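Local coordinates for enoyl-CoA hydratase subunit II (Geobacillus kaustophilus, PDB 2EJ5) that probably hydrates enoyl-CoA thioesters as a crotonase-family lyase, with a likely role in phenylacetic acid catabolism, at the interface of chains A and B. Residues are numbered along the deposited sequence; one frame, centred on the assembly and turned at random. Chains: chain A/B, Enoyl-CoA hydratase subunit II.

The interface of chains A and B. Residues chain A 117-118, 192, 196, 204, 207-208, 211; chain B 156-157, 159-161.
The carboxylate oxygen OD2 of A:Asp117 is the best-held polar atom; one grip is seen on it, a salt-bridged hydrogen bond of 2.6 Å from A:Lys208 NZ that uses its syn lone pair. Both partners belong to chain A, so the pair ties the residue before strand 118-122 to helix 201-216 and probably offsets the carboxylate charge. The patch joins two copies in the deposited trimer, plausibly an oligomer contact, as crotonase-family enzymes commonly assemble from trimers. No N or O here comes within bonding distance of the other chain, and contacts are mainly apolar: helix 152-161 of chain B presses B:Leu156 and B:Val160 between that strand and helices 185-197 and 201-216.

In B:Leu156, CG anti to the backbone N (chi1 -170°) carries the branch across, where its methyls part: CD1 lies 3.7 Å from A:Asp117 CB and also meets A:Leu211 CD1, while CD2 lies over one face of the A:Phe118 ring, near its rim, 3.3 Å from CZ. A:Phe192 CZ covers the opposite face, 3.7 Å above the plane, so the ring is sandwiched. B:Val160 CG1, anti to the backbone N (chi1 166°), sits in plane at the edge of that ring and 3.6 Å from A:Leu196 CD2. Its CG2 meets A:Ile207 CD1 at 3.6 Å, the side chains crossing near a right angle. A:Phe118 CE1 meets B:Leu161 CD1 at 4.0 Å.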
loop_
_atom_site.group_PDB
_atom_site.type_symbol
_atom_site.label_atom_id
_atom_site.label_comp_id
_atom_site.label_asym_id
_atom_site.label_seq_id
_atom_site.Cartn_x
_atom_site.Cartn_y
_atom_site.Cartn_z
ATOM N N ASP A 117 -1.578 4.103 16.186
ATOM C CA ASP A 117 -0.374 4.485 15.419
ATOM C C ASP A 117 0.745 3.442 15.519
ATOM O O ASP A 117 1.505 3.231 14.544
ATOM C CB ASP A 117 0.173 5.847 15.898
ATOM C CG ASP A 117 -0.877 6.938 15.863
ATOM O OD1 ASP A 117 -1.534 7.109 14.803
ATOM O OD2 ASP A 117 -1.033 7.645 16.886
ATOM N N PHE A 118 0.872 2.830 16.691
ATOM C CA PHE A 118 1.857 1.779 16.944
ATOM C C PHE A 118 1.145 0.627 17.624
ATOM O O PHE A 118 0.162 0.866 18.370
ATOM C CB PHE A 118 2.958 2.295 17.886
ATOM C CG PHE A 118 3.668 3.533 17.390
ATOM C CD1 PHE A 118 4.747 3.425 16.491
ATOM C CD2 PHE A 118 3.284 4.795 17.826
ATOM C CE1 PHE A 118 5.429 4.541 16.026
ATOM C CE2 PHE A 118 3.964 5.929 17.375
ATOM C CZ PHE A 118 5.051 5.805 16.472
ATOM N N PHE A 192 8.428 2.796 25.924
ATOM C CA PHE A 192 8.040 3.212 24.551
ATOM C C PHE A 192 7.098 4.415 24.635
ATOM O O PHE A 192 7.302 5.418 23.964
ATOM C CB PHE A 192 7.390 2.019 23.799
ATOM C CG PHE A 192 7.160 2.275 22.319
ATOM C CD1 PHE A 192 8.185 2.080 21.405
ATOM C CD2 PHE A 192 5.910 2.688 21.855
ATOM C CE1 PHE A 192 7.978 2.310 20.039
ATOM C CE2 PHE A 192 5.686 2.939 20.489
ATOM C CZ PHE A 192 6.715 2.746 19.584
ATOM N N LEU A 196 7.839 8.347 23.496
ATOM C CA LEU A 196 6.989 9.188 22.620
ATOM C C LEU A 196 6.522 10.456 23.326
ATOM O O LEU A 196 6.496 11.549 22.720
ATOM C CB LEU A 196 5.760 8.409 22.182
ATOM C CG LEU A 196 6.012 7.356 21.092
ATOM C CD1 LEU A 196 4.852 6.385 21.071
ATOM C CD2 LEU A 196 6.108 8.084 19.759
ATOM N N ILE A 204 4.225 15.753 15.921
ATOM C CA ILE A 204 3.614 14.402 15.772
ATOM C C ILE A 204 2.130 14.534 15.379
ATOM O O ILE A 204 1.639 13.795 14.539
ATOM C CB ILE A 204 3.759 13.541 17.049
ATOM C CG1 ILE A 204 5.259 13.195 17.285
ATOM C CG2 ILE A 204 2.915 12.230 16.946
ATOM C CD1 ILE A 204 5.499 12.558 18.662
ATOM N N ILE A 207 2.013 15.531 11.708
ATOM C CA ILE A 207 2.288 14.417 10.797
ATOM C C ILE A 207 1.081 13.463 10.689
ATOM O O ILE A 207 0.768 12.971 9.569
ATOM C CB ILE A 207 3.627 13.678 11.083
ATOM C CG1 ILE A 207 3.461 12.633 12.158
ATOM C CG2 ILE A 207 4.790 14.632 11.283
ATOM C CD1 ILE A 207 3.203 11.276 11.523
ATOM N N LYS A 208 0.376 13.221 11.787
ATOM C CA LYS A 208 -0.864 12.458 11.699
ATOM C C LYS A 208 -1.902 13.177 10.825
ATOM O O LYS A 208 -2.664 12.534 10.082
ATOM C CB LYS A 208 -1.411 12.217 13.102
ATOM C CG LYS A 208 -0.687 11.130 13.841
ATOM C CD LYS A 208 -1.190 10.967 15.263
ATOM C CE LYS A 208 -2.619 10.302 15.295
ATOM N NZ LYS A 208 -2.875 9.435 16.516
ATOM N N LEU A 211 -0.780 12.599 7.301
ATOM C CA LEU A 211 -1.047 11.217 6.856
ATOM C C LEU A 211 -2.508 11.030 6.454
ATOM O O LEU A 211 -2.794 10.306 5.523
ATOM C CB LEU A 211 -0.636 10.175 7.913
ATOM C CG LEU A 211 0.907 9.987 8.013
ATOM C CD1 LEU A 211 1.241 9.184 9.217
ATOM C CD2 LEU A 211 1.541 9.326 6.714
ATOM N N LEU B 156 4.537 6.106 9.452
ATOM C CA LEU B 156 4.376 6.821 10.733
ATOM C C LEU B 156 5.599 6.566 11.662
ATOM O O LEU B 156 6.124 7.494 12.275
ATOM C CB LEU B 156 3.038 6.447 11.380
ATOM C CG LEU B 156 2.665 7.316 12.589
ATOM C CD1 LEU B 156 1.164 7.524 12.703
ATOM C CD2 LEU B 156 3.255 6.669 13.820
ATOM N N GLU B 157 6.069 5.338 11.710
ATOM C CA GLU B 157 7.202 4.970 12.533
ATOM C C GLU B 157 8.464 5.730 12.117
ATOM O O GLU B 157 9.138 6.348 12.953
ATOM C CB GLU B 157 7.420 3.453 12.531
ATOM C CG GLU B 157 8.573 3.061 13.462
ATOM C CD GLU B 157 8.848 1.558 13.510
ATOM O OE1 GLU B 157 7.933 0.754 13.204
ATOM O OE2 GLU B 157 10.010 1.195 13.890
ATOM N N ALA B 159 8.499 8.626 10.243
ATOM C CA ALA B 159 8.257 10.036 10.505
ATOM C C ALA B 159 8.301 10.403 11.978
ATOM O O ALA B 159 8.704 11.518 12.306
ATOM C CB ALA B 159 6.897 10.494 9.918
ATOM N N VAL B 160 7.840 9.512 12.854
ATOM C CA VAL B 160 7.620 9.888 14.250
ATOM C C VAL B 160 8.835 9.581 15.084
ATOM O O VAL B 160 9.298 10.433 15.859
ATOM C CB VAL B 160 6.296 9.281 14.865
ATOM C CG1 VAL B 160 6.242 9.395 16.411
ATOM C CG2 VAL B 160 5.086 9.924 14.225
ATOM N N LEU B 161 9.370 8.382 14.926
ATOM C CA LEU B 161 10.531 7.993 15.721
ATOM C C LEU B 161 11.808 8.563 15.131
ATOM O O LEU B 161 12.785 8.790 15.855
ATOM C CB LEU B 161 10.574 6.480 15.865
ATOM C CG LEU B 161 9.370 5.944 16.665
ATOM C CD1 LEU B 161 9.393 4.417 16.705
ATOM C CD2 LEU B 161 9.271 6.548 18.102
#